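Local coordinates for hypothetical protein TTHA1785 (Thermus thermophilus, PDB 2EPG) that probably joins RNA ends as a GTP- and manganese-dependent RNA ligase of the RtcB family, at residues 91-96 and 284-289; 87-92 and 350-355. All blocks are in the same frame, centred on the assembly; numbering follows the deposited sequence.

Contacts 1 and 2 both start from the chain around strand 86-90, and they share Asp91 and Pro92, where that strand gives way to a loop. Contact 2 is the buried one: 87-92 pairs with 350-355 through a ladder of backbone hydrogen bonds, mostly among small and apolar residues, with His355 at one end. Contact 1, between 91-96 and 284-289, lies farther from the centre of the chain and is only partly buried, with one backbone bond, an isoleucine and an exposed salt bridge in place of a ladder. The two meet where Ile285 CD1 packs 3.8 Å from Leu353 CD2, and the same methyl also touches Phe90 CB.

Contact 1 (91-96 and 284-289); sequences DPEEGG and PIKSPE
Ile285 is the buried centre of this contact. Its backbone N donates to Gly96 O at 3.0 Å, nearly straight (173°) and onto a lone pair in the carbonyl plane. With CG1 anti to the carbonyl carbon (chi1 -74°), the side chain passes along the same peptide group, and Ile285 CD1 comes to 3.6 Å from Gly96 C. There is no room for a CB on Gly96: it would clash with Asp91 O and sit tight against Ile285 CD1. The other branch, Ile285 CG2, reaches Pro92 CB at 4.2 Å, and Phe344 of strand 332-347 touches both residues. The backbone bond lies at the end of the small antiparallel pairing of strands 97-98 and 283-284, entered on one side from an Asx turn, in which Asp91 OD1 accepts from Glu93 N, and left on the other through a type I turn from Pro284 to Ser287. Ser287 then N-caps helix 288-321, its OG bonding to Gly290 N as well as to Pro284 O. Toward solvent the contact loosens. Lys286, extended beyond CG, runs past Pro92, with its CE 3.7 Å from Pro92 O, and ends in a salt bridge of 2.7 Å from NZ to Glu93 OE1. Glu93 bends at chi2 (-49°) to present that oxygen, which the ammonium meets from above the carboxylate plane; both residues are exposed.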
loop_
_atom_site.group_PDB
_atom_site.type_symbol
_atom_site.label_atom_id
_atom_site.label_comp_id
_atom_site.label_asym_id
_atom_site.label_seq_id
_atom_site.Cartn_x
_atom_site.Cartn_y
_atom_site.Cartn_z
ATOM N N ASP A 91 5.758 9.576 18.288
ATOM C CA ASP A 91 7.108 10.064 18.548
ATOM C C ASP A 91 7.836 9.227 19.603
ATOM O O ASP A 91 7.467 9.236 20.779
ATOM C CB ASP A 91 7.061 11.523 19.013
ATOM C CG ASP A 91 8.438 12.163 19.069
ATOM O OD1 ASP A 91 9.439 11.449 19.226
ATOM O OD2 ASP A 91 8.518 13.399 18.971
ATOM N N PRO A 92 8.902 8.523 19.199
ATOM C CA PRO A 92 9.680 7.677 20.116
ATOM C C PRO A 92 10.194 8.447 21.328
ATOM O O PRO A 92 10.227 7.918 22.438
ATOM C CB PRO A 92 10.841 7.174 19.246
ATOM C CG PRO A 92 10.337 7.328 17.849
ATOM C CD PRO A 92 9.578 8.627 17.897
ATOM N N GLU A 93 10.591 9.696 21.105
ATOM C CA GLU A 93 11.126 10.538 22.166
ATOM C C GLU A 93 10.082 10.988 23.164
ATOM O O GLU A 93 10.416 11.522 24.223
ATOM C CB GLU A 93 11.798 11.777 21.571
ATOM C CG GLU A 93 13.048 11.445 20.805
ATOM C CD GLU A 93 13.947 10.539 21.608
ATOM O OE1 GLU A 93 13.922 9.310 21.379
ATOM O OE2 GLU A 93 14.663 11.063 22.489
ATOM N N GLU A 94 8.818 10.780 22.819
ATOM C CA GLU A 94 7.706 11.179 23.670
ATOM C C GLU A 94 7.042 9.925 24.253
ATOM O O GLU A 94 5.901 9.963 24.686
ATOM C CB GLU A 94 6.705 11.962 22.817
ATOM C CG GLU A 94 6.282 13.318 23.343
ATOM C CD GLU A 94 7.447 14.185 23.762
ATOM O OE1 GLU A 94 8.333 14.465 22.930
ATOM O OE2 GLU A 94 7.470 14.584 24.940
ATOM N N GLY A 95 7.759 8.808 24.230
ATOM C CA GLY A 95 7.198 7.573 24.743
ATOM C C GLY A 95 6.178 6.952 23.804
ATOM O O GLY A 95 5.256 6.256 24.240
ATOM N N GLY A 96 6.346 7.199 22.509
ATOM C CA GLY A 96 5.428 6.669 21.521
ATOM C C GLY A 96 5.388 5.151 21.442
ATOM O O GLY A 96 6.336 4.464 21.825
ATOM N N PRO A 284 5.772 0.093 23.636
ATOM C CA PRO A 284 6.638 1.242 23.399
ATOM C C PRO A 284 7.581 0.933 22.255
ATOM O O PRO A 284 8.147 -0.163 22.178
ATOM C CB PRO A 284 7.387 1.393 24.723
ATOM C CG PRO A 284 6.395 0.881 25.729
ATOM C CD PRO A 284 5.833 -0.338 25.047
ATOM N N ILE A 285 7.726 1.900 21.360
ATOM C CA ILE A 285 8.620 1.776 20.225
ATOM C C ILE A 285 10.021 1.428 20.741
ATOM O O ILE A 285 10.713 0.594 20.164
ATOM C CB ILE A 285 8.656 3.116 19.436
ATOM C CG1 ILE A 285 7.360 3.289 18.640
ATOM C CG2 ILE A 285 9.864 3.165 18.512
ATOM C CD1 ILE A 285 7.079 4.710 18.265
ATOM N N LYS A 286 10.425 2.031 21.858
ATOM C CA LYS A 286 11.761 1.768 22.408
ATOM C C LYS A 286 11.929 0.540 23.311
ATOM O O LYS A 286 13.007 0.325 23.858
ATOM C CB LYS A 286 12.271 2.988 23.164
ATOM C CG LYS A 286 12.682 4.156 22.285
ATOM C CD LYS A 286 13.146 5.294 23.186
ATOM C CE LYS A 286 13.649 6.482 22.414
ATOM N NZ LYS A 286 14.061 7.545 23.376
ATOM N N SER A 287 10.871 -0.249 23.475
ATOM C CA SER A 287 10.904 -1.453 24.300
ATOM C C SER A 287 11.397 -2.633 23.472
ATOM O O SER A 287 11.319 -2.606 22.242
ATOM C CB SER A 287 9.491 -1.794 24.776
ATOM O OG SER A 287 8.718 -2.289 23.671
ATOM N N PRO A 288 11.907 -3.692 24.137
ATOM C CA PRO A 288 12.389 -4.869 23.416
ATOM C C PRO A 288 11.315 -5.426 22.487
ATOM O O PRO A 288 11.578 -5.697 21.324
ATOM C CB PRO A 288 12.760 -5.833 24.547
ATOM C CG PRO A 288 13.324 -4.901 25.563
ATOM C CD PRO A 288 12.313 -3.750 25.556
ATOM N N GLU A 289 10.101 -5.575 22.996
ATOM C CA GLU A 289 9.006 -6.095 22.196
ATOM C C GLU A 289 8.647 -5.175 21.021
ATOM O O GLU A 289 8.320 -5.650 19.921
ATOM C CB GLU A 289 7.764 -6.314 23.074
ATOM C CG GLU A 289 7.982 -7.300 24.219
ATOM C CD GLU A 289 8.675 -6.682 25.423
ATOM O OE1 GLU A 289 8.943 -7.418 26.397
ATOM O OE2 GLU A 289 8.955 -5.469 25.414
#

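Contact 2 (87-92 and 350-355); sequences VAAFDP and RRVLVH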
loop_
_atom_site.group_PDB
_atom_site.type_symbol
_atom_site.label_atom_id
_atom_site.label_comp_id
_atom_site.label_asym_id
_atom_site.label_seq_id
_atom_site.Cartn_x
_atom_site.Cartn_y
_atom_site.Cartn_z
ATOM N N VAL A 87 -4.068 6.871 9.539
ATOM C CA VAL A 87 -2.679 7.302 9.548
ATOM C C VAL A 87 -2.457 7.826 10.961
ATOM O O VAL A 87 -3.224 8.674 11.448
ATOM C CB VAL A 87 -2.429 8.437 8.521
ATOM C CG1 VAL A 87 -1.017 9.007 8.683
ATOM C CG2 VAL A 87 -2.625 7.916 7.106
ATOM N N ALA A 88 -1.420 7.325 11.628
ATOM C CA ALA A 88 -1.133 7.758 12.999
ATOM C C ALA A 88 0.364 7.788 13.235
ATOM O O ALA A 88 1.029 6.759 13.153
ATOM C CB ALA A 88 -1.808 6.804 14.011
ATOM N N ALA A 89 0.887 8.970 13.531
ATOM C CA ALA A 89 2.308 9.138 13.772
ATOM C C ALA A 89 2.572 9.114 15.283
ATOM O O ALA A 89 1.788 9.668 16.069
ATOM C CB ALA A 89 2.781 10.461 13.158
ATOM N N PHE A 90 3.657 8.443 15.677
ATOM C CA PHE A 90 4.047 8.324 17.078
ATOM C C PHE A 90 5.502 8.744 17.277
ATOM O O PHE A 90 6.377 8.327 16.518
ATOM C CB PHE A 90 3.833 6.885 17.551
ATOM C CG PHE A 90 2.374 6.522 17.734
ATOM C CD1 PHE A 90 1.616 6.042 16.668
ATOM C CD2 PHE A 90 1.758 6.694 18.967
ATOM C CE1 PHE A 90 0.266 5.735 16.828
ATOM C CE2 PHE A 90 0.402 6.391 19.137
ATOM C CZ PHE A 90 -0.344 5.911 18.071
ATOM N N ASP A 91 5.758 9.576 18.288
ATOM C CA ASP A 91 7.108 10.064 18.548
ATOM C C ASP A 91 7.836 9.227 19.603
ATOM O O ASP A 91 7.467 9.236 20.779
ATOM C CB ASP A 91 7.061 11.523 19.013
ATOM C CG ASP A 91 8.438 12.163 19.069
ATOM O OD1 ASP A 91 9.439 11.449 19.226
ATOM O OD2 ASP A 91 8.518 13.399 18.971
ATOM N N PRO A 92 8.902 8.523 19.199
ATOM C CA PRO A 92 9.680 7.677 20.116
ATOM C C PRO A 92 10.194 8.447 21.328
ATOM O O PRO A 92 10.227 7.918 22.438
ATOM C CB PRO A 92 10.841 7.174 19.246
ATOM C CG PRO A 92 10.337 7.328 17.849
ATOM C CD PRO A 92 9.578 8.627 17.897
ATOM N N ARG A 350 11.144 16.243 13.149
ATOM C CA ARG A 350 11.513 15.127 14.030
ATOM C C ARG A 350 11.330 13.762 13.368
ATOM O O ARG A 350 10.646 13.631 12.349
ATOM C CB ARG A 350 10.679 15.151 15.313
ATOM C CG ARG A 350 10.994 16.306 16.256
ATOM C CD ARG A 350 10.090 16.314 17.490
ATOM N NE ARG A 350 8.703 16.664 17.178
ATOM C CZ ARG A 350 8.305 17.857 16.729
ATOM N NH1 ARG A 350 7.023 18.078 16.474
ATOM N NH2 ARG A 350 9.182 18.834 16.535
ATOM N N ARG A 351 11.946 12.743 13.956
ATOM C CA ARG A 351 11.815 11.395 13.435
ATOM C C ARG A 351 10.611 10.792 14.145
ATOM O O ARG A 351 10.572 10.735 15.374
ATOM C CB ARG A 351 13.072 10.591 13.747
ATOM C CG ARG A 351 12.976 9.093 13.457
ATOM C CD ARG A 351 14.345 8.453 13.707
ATOM N NE ARG A 351 14.261 7.106 14.257
ATOM C CZ ARG A 351 14.419 5.999 13.547
ATOM N NH1 ARG A 351 14.322 4.817 14.143
ATOM N NH2 ARG A 351 14.680 6.076 12.244
ATOM N N VAL A 352 9.610 10.372 13.383
ATOM C CA VAL A 352 8.433 9.777 13.993
ATOM C C VAL A 352 8.102 8.496 13.266
ATOM O O VAL A 352 8.560 8.281 12.153
ATOM C CB VAL A 352 7.214 10.736 13.947
ATOM C CG1 VAL A 352 7.501 11.983 14.764
ATOM C CG2 VAL A 352 6.889 11.104 12.512
ATOM N N LEU A 353 7.338 7.628 13.916
ATOM C CA LEU A 353 6.929 6.374 13.311
ATOM C C LEU A 353 5.496 6.562 12.807
ATOM O O LEU A 353 4.583 6.793 13.603
ATOM C CB LEU A 353 6.966 5.242 14.341
ATOM C CG LEU A 353 6.449 3.899 13.818
ATOM C CD1 LEU A 353 7.425 3.355 12.791
ATOM C CD2 LEU A 353 6.272 2.921 14.988
ATOM N N VAL A 354 5.298 6.434 11.500
ATOM C CA VAL A 354 3.974 6.621 10.915
ATOM C C VAL A 354 3.278 5.313 10.557
ATOM O O VAL A 354 3.756 4.574 9.688
ATOM C CB VAL A 354 4.053 7.487 9.635
ATOM C CG1 VAL A 354 2.635 7.789 9.106
ATOM C CG2 VAL A 354 4.809 8.775 9.936
ATOM N N HIS A 355 2.151 5.046 11.230
ATOM C CA HIS A 355 1.355 3.850 10.990
ATOM C C HIS A 355 0.361 4.211 9.887
ATOM O O HIS A 355 -0.343 5.237 9.964
ATOM C CB HIS A 355 0.527 3.439 12.224
ATOM C CG HIS A 355 1.328 2.924 13.382
ATOM N ND1 HIS A 355 2.067 3.746 14.208
ATOM C CD2 HIS A 355 1.457 1.669 13.882
ATOM C CE1 HIS A 355 2.611 3.018 15.172
ATOM N NE2 HIS A 355 2.255 1.757 14.997
HETATM O O HOH W 1 11.511 11.769 17.696
#
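Strands 87-90 and 350-355 run antiparallel, their axes 4.5 Å apart at closest approach. Ala88 with His355 and Phe90 with Leu353 are the hydrogen-bonded pairs, each closed by two backbone bonds; between them Ala89 faces Val354 in a non-hydrogen-bonded pair. His355 leaves its strand on the same face as Ala88, Phe90 and Leu353. Its CB lies 3.5 Å from Ala88 O, and with CG anti to the carbonyl carbon, chi1 -69° turns the ring edge-on to Ala88 O. His355 ND1 then gives Ala88 O a weak bond of 3.4 Å, the oxygen lying in the ring plane, beside the much straighter bond from His355 N (2.8 Å, 171°). His355 CE1 meets Phe90 CD1 at 3.5 Å, the two ring planes standing 79° apart, and at the tip His355 NE2 accepts from Ser99 N, which helps fix the ring's rotation. An alanine here would remove the imidazole, and Ser99 N and the Phe90 ring would probably be less firmly held. On the face of Ala89 and Val354, Val87 CG1 lies alongside Val354 CG1, 3.9 Å away. Past the paired residues a water donates to both Asp91 OD1, which also accepts from Glu93 N, and Arg351 O, bridging the two segments, while Asp91 OD2 lies in a long, weak ion pair with Arg350 NE. Strand 350-357 also pairs with 332-347, and 86-90 with 70-73, so this ladder forms an interior step of an antiparallel β-sheet region in the RtcB fold, with the side chain of Val87 about 9 Å from that of His410, predicted to form the GMP-histidine intermediate.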